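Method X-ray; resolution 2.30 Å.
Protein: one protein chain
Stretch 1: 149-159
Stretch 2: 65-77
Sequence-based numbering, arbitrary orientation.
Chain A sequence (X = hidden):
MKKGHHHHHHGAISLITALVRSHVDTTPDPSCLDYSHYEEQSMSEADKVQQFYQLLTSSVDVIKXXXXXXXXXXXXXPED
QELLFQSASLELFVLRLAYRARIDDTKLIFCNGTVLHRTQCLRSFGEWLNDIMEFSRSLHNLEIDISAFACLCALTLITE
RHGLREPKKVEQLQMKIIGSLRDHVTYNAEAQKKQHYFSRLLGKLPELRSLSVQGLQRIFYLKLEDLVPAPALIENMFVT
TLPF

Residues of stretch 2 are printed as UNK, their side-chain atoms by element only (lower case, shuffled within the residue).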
# COMPACT_ATOMS: atom_id res chain seq x y z
N PHE A 149 -3.86 8.51 7.52
CA PHE A 149 -3.25 7.49 6.68
C PHE A 149 -4.24 6.40 6.30
O PHE A 149 -4.27 5.96 5.15
CB PHE A 149 -2.05 6.85 7.37
CG PHE A 149 -1.35 5.86 6.51
CD1 PHE A 149 -0.70 6.26 5.35
CD2 PHE A 149 -1.40 4.50 6.81
CE1 PHE A 149 -0.11 5.33 4.49
CE2 PHE A 149 -0.82 3.56 5.97
CZ PHE A 149 -0.18 3.97 4.81
N ALA A 150 -5.02 5.95 7.28
CA ALA A 150 -6.00 4.90 7.05
C ALA A 150 -6.94 5.35 5.92
O ALA A 150 -7.27 4.55 5.03
CB ALA A 150 -6.79 4.62 8.32
N CYS A 151 -7.34 6.62 5.94
CA CYS A 151 -8.21 7.15 4.90
C CYS A 151 -7.46 7.18 3.58
O CYS A 151 -8.03 6.85 2.53
CB CYS A 151 -8.68 8.57 5.26
SG CYS A 151 -9.78 8.64 6.68
N LEU A 152 -6.19 7.55 3.62
CA LEU A 152 -5.37 7.61 2.42
C LEU A 152 -5.31 6.21 1.77
O LEU A 152 -5.35 6.08 0.54
CB LEU A 152 -3.98 8.11 2.79
CG LEU A 152 -3.84 9.60 3.13
CD1 LEU A 152 -2.36 9.97 3.26
CD2 LEU A 152 -4.51 10.42 2.04
N CYS A 153 -5.22 5.18 2.60
CA CYS A 153 -5.19 3.81 2.09
C CYS A 153 -6.52 3.43 1.46
O CYS A 153 -6.56 2.91 0.36
CB CYS A 153 -4.88 2.82 3.21
SG CYS A 153 -3.19 2.87 3.78
N ALA A 154 -7.61 3.68 2.19
CA ALA A 154 -8.93 3.35 1.69
C ALA A 154 -9.19 4.09 0.39
O ALA A 154 -9.90 3.60 -0.48
CB ALA A 154 -9.98 3.69 2.73
N LEU A 155 -8.61 5.28 0.27
CA LEU A 155 -8.79 6.08 -0.94
C LEU A 155 -7.94 5.56 -2.09
O LEU A 155 -8.19 5.87 -3.25
CB LEU A 155 -8.48 7.55 -0.67
CG LEU A 155 -9.54 8.34 0.08
CD1 LEU A 155 -9.04 9.76 0.29
CD2 LEU A 155 -10.87 8.35 -0.69
N THR A 156 -6.91 4.79 -1.77
CA THR A 156 -6.06 4.22 -2.80
C THR A 156 -6.84 3.06 -3.42
O THR A 156 -6.73 2.79 -4.61
CB THR A 156 -4.75 3.69 -2.22
OG1 THR A 156 -4.05 4.78 -1.59
CG2 THR A 156 -3.88 3.09 -3.31
N LEU A 157 -7.64 2.39 -2.59
CA LEU A 157 -8.44 1.25 -3.02
C LEU A 157 -9.76 1.67 -3.65
O LEU A 157 -10.11 1.22 -4.75
CB LEU A 157 -8.72 0.33 -1.83
CG LEU A 157 -9.66 -0.82 -2.18
CD1 LEU A 157 -8.96 -1.78 -3.13
CD2 LEU A 157 -10.10 -1.54 -0.91
N ILE A 158 -10.50 2.53 -2.95
CA ILE A 158 -11.78 3.01 -3.43
C ILE A 158 -11.55 4.27 -4.27
O ILE A 158 -11.55 5.40 -3.77
CB ILE A 158 -12.72 3.31 -2.24
CG1 ILE A 158 -12.73 2.11 -1.29
CG2 ILE A 158 -14.13 3.60 -2.74
CD1 ILE A 158 -13.01 0.78 -1.97
N THR A 159 -11.33 4.05 -5.56
CA THR A 159 -11.06 5.13 -6.51
C THR A 159 -11.58 4.70 -7.88
O THR A 159 -11.84 3.52 -8.11
CB THR A 159 -9.53 5.39 -6.60
OG1 THR A 159 -9.27 6.47 -7.52
CG2 THR A 159 -8.79 4.15 -7.09
N UNK A 65 -7.05 -8.16 3.85
CA UNK A 65 -7.79 -8.16 5.10
C UNK A 65 -8.24 -6.75 5.47
O UNK A 65 -9.33 -6.57 6.01
c UNK A 65 -6.68 -10.21 6.17
o UNK A 65 -5.44 -11.89 7.36
c UNK A 65 -5.69 -10.69 7.23
c UNK A 65 -6.93 -8.72 6.24
n UNK A 65 -5.12 -9.75 7.99
N UNK A 66 -7.40 -5.76 5.20
CA UNK A 66 -7.73 -4.37 5.50
C UNK A 66 -8.86 -3.84 4.62
O UNK A 66 -9.74 -3.12 5.08
c UNK A 66 -6.97 -1.48 3.92
c UNK A 66 -7.38 0.69 4.89
c UNK A 66 -6.93 -1.20 6.30
c UNK A 66 -7.22 0.15 6.16
c UNK A 66 -6.50 -3.49 5.34
c UNK A 66 -6.80 -2.03 5.19
c UNK A 66 -7.26 -0.13 3.77
N UNK A 67 -8.83 -4.21 3.35
CA UNK A 67 -9.85 -3.76 2.43
C UNK A 67 -11.22 -4.34 2.76
O UNK A 67 -12.24 -3.64 2.68
c UNK A 67 -9.45 -4.13 1.00
N UNK A 68 -11.25 -5.61 3.15
CA UNK A 68 -12.51 -6.27 3.45
C UNK A 68 -13.16 -5.76 4.71
O UNK A 68 -14.32 -6.07 4.98
c UNK A 68 -11.64 -9.89 2.24
o UNK A 68 -11.13 -10.37 3.28
c UNK A 68 -12.30 -7.79 3.52
c UNK A 68 -11.89 -8.40 2.17
o UNK A 68 -11.95 -10.59 1.24
N UNK A 69 -12.43 -4.98 5.49
CA UNK A 69 -13.00 -4.44 6.72
C UNK A 69 -13.43 -3.00 6.50
O UNK A 69 -13.94 -2.35 7.41
c UNK A 69 -10.96 -6.06 9.59
c UNK A 69 -11.67 -5.96 8.24
c UNK A 69 -10.85 -7.53 10.00
n UNK A 69 -10.53 -7.72 11.45
c UNK A 69 -12.00 -4.53 7.87
N UNK A 70 -13.21 -2.48 5.29
CA UNK A 70 -13.63 -1.11 4.99
C UNK A 70 -15.15 -1.14 4.91
O UNK A 70 -15.72 -1.72 3.98
c UNK A 70 -13.75 0.69 3.28
c UNK A 70 -10.93 -0.07 2.39
c UNK A 70 -11.56 -0.46 3.72
c UNK A 70 -13.08 -0.62 3.65
N UNK A 71 -15.83 -0.52 5.89
CA UNK A 71 -17.29 -0.55 5.81
C UNK A 71 -17.80 -0.09 4.45
O UNK A 71 -17.34 0.92 3.92
c UNK A 71 -15.37 0.35 6.98
c UNK A 71 -16.55 1.23 7.20
c UNK A 71 -17.72 0.35 6.97
N UNK A 72 -18.72 -0.86 3.88
CA UNK A 72 -19.28 -0.53 2.58
C UNK A 72 -18.60 -1.25 1.42
O UNK A 72 -19.13 -1.28 0.30
N UNK A 73 -17.44 -1.84 1.68
CA UNK A 73 -16.70 -2.55 0.64
C UNK A 73 -17.45 -3.80 0.19
O UNK A 73 -17.57 -4.06 -1.01
c UNK A 73 -14.43 -3.61 0.11
c UNK A 73 -15.32 -2.95 1.14
c UNK A 73 -12.68 -4.80 -1.73
c UNK A 73 -14.03 -4.94 0.25
o UNK A 73 -11.79 -5.36 -2.61
c UNK A 73 -13.16 -5.54 -0.67
c UNK A 73 -13.95 -2.90 -0.99
c UNK A 73 -13.08 -3.48 -1.90
N UNK A 74 -17.94 -4.56 1.15
CA UNK A 74 -18.67 -5.79 0.84
C UNK A 74 -20.04 -5.51 0.25
O UNK A 74 -20.74 -6.44 -0.16
c UNK A 74 -15.75 -8.87 1.60
c UNK A 74 -17.59 -7.49 2.38
c UNK A 74 -17.19 -7.72 3.70
c UNK A 74 -16.08 -8.53 3.97
c UNK A 74 -18.81 -6.67 2.08
c UNK A 74 -16.85 -8.06 1.34
c UNK A 74 -15.36 -9.10 2.92
N UNK A 75 -20.43 -4.24 0.20
CA UNK A 75 -21.71 -3.88 -0.38
C UNK A 75 -21.50 -3.63 -1.87
O UNK A 75 -22.45 -3.43 -2.62
c UNK A 75 -22.29 -2.64 0.31
c UNK A 75 -22.56 -2.89 1.79
o UNK A 75 -22.91 -4.03 2.16
o UNK A 75 -22.42 -1.94 2.60
N UNK A 76 -20.23 -3.64 -2.28
CA UNK A 76 -19.90 -3.48 -3.69
C UNK A 76 -19.97 -4.87 -4.30
O UNK A 76 -19.81 -5.87 -3.60
c UNK A 76 -19.06 -0.52 -4.09
c UNK A 76 -18.47 -2.94 -3.85
c UNK A 76 -16.74 -1.20 -3.43
c UNK A 76 -18.22 -1.53 -3.32
N UNK A 77 -20.24 -4.94 -5.60
CA UNK A 77 -20.32 -6.23 -6.26
C UNK A 77 -18.97 -6.93 -6.15
O UNK A 77 -17.94 -6.27 -6.06
c UNK A 77 -23.09 -6.69 -7.67
c UNK A 77 -22.22 -5.21 -9.51
c UNK A 77 -20.68 -6.05 -7.73
c UNK A 77 -22.11 -5.58 -8.04

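Position 65 carries three carbons in a row, the third bearing one oxygen and one nitrogen, and reaches nothing on stretch 1. An amide on a chain of that length is glutamine, Gln65, exposed on its helix.

Position 66 has one carbon leading into a six-carbon ring with no heteroatom. The ring's far carbon lies 3.7 Å from Cys153 CB, and its edge meets the backbone of the opposing helix at Ala150 O and Ala154 N. This is Phe66. With chi1 in t, its CZ comes 3.9 Å from Ala150 O, while Cys153 SG sits 5.4 Å from the ring centroid in an oblique sulfur-aromatic contact.

Position 67 shows a single carbon, its CB, 3.3 Å from Leu157 CD2. One carbon means alanine, Ala67. The CA atoms of Ala67 and Ala154 are 7.2 Å apart, a short spacing with a small side chain at both positions.

At position 68, three carbons end in two oxygens, and CB points away from stretch 1: glutamate, Glu68, partly exposed. Position 69 is four carbons in a row ending in nitrogen, out of reach and exposed, hence Lys69.

Position 70 has four carbons forked at the first, one arm two carbons long, with the tip of that arm near Ala154 CB and Leu157 CD2. The early fork gives isoleucine, Ile70. Its CD1 is 3.9 Å from Ala154 CB and 3.7 Å from Leu157 CD2. A type I turn from Ala67, closed by Ile70 N to Ala67 O at 3.0 Å, brings this side chain back toward the helix.

At position 71, three carbons close onto the backbone nitrogen, identifying Pro71. Position 72 has no side-chain atoms and a phi of 96°; a CB here would jam against the carbonyl O of Pro71, so the backbone itself calls for Gly72. Together they occupy the middle of a type II turn, closed by the backbone N of position 73 to Ile70 O at 2.9 Å.

That turn delivers position 73, one carbon and a six-carbon ring bearing an oxygen. Its CB points sideways, but the ring comes nearer, approaching Leu157 and Ile158. This is Tyr73, with CE1 3.7 Å from Leu157 CD2 and CD1 3.9 Å from Ile158 CD1.

Position 74 is a plain six-carbon ring on one carbon, exposed and out of reach: Phe74. Position 75, two carbons with two oxygens on the second, is Asp75, also exposed. Position 76 has four carbons forked at the second, a branch end approaching Ile158: Leu76, whose CD1 is 4.5 Å from Ile158 CD1. Position 77 repeats that fork as Leu77, out of reach, at the N-cap position before a helix.

The side-chain contacts are apolar, and the Phe66 edge also rests near backbone Ala150 O and Ala154 N; no hydrogen bond joins the stretches, and 328 Å² is buried. The rule is packing around a hub: Leu157 CD2 meets Ala67, Ile70 and Tyr73, and Ile158 extends the patch to Leu76. Two turns sharing Ile70 carry the chain from Ala67 to Tyr73; the charged side chains stay out of the contact.

Stretch 2, residues 65-77: QFAEKIPGYFDLL
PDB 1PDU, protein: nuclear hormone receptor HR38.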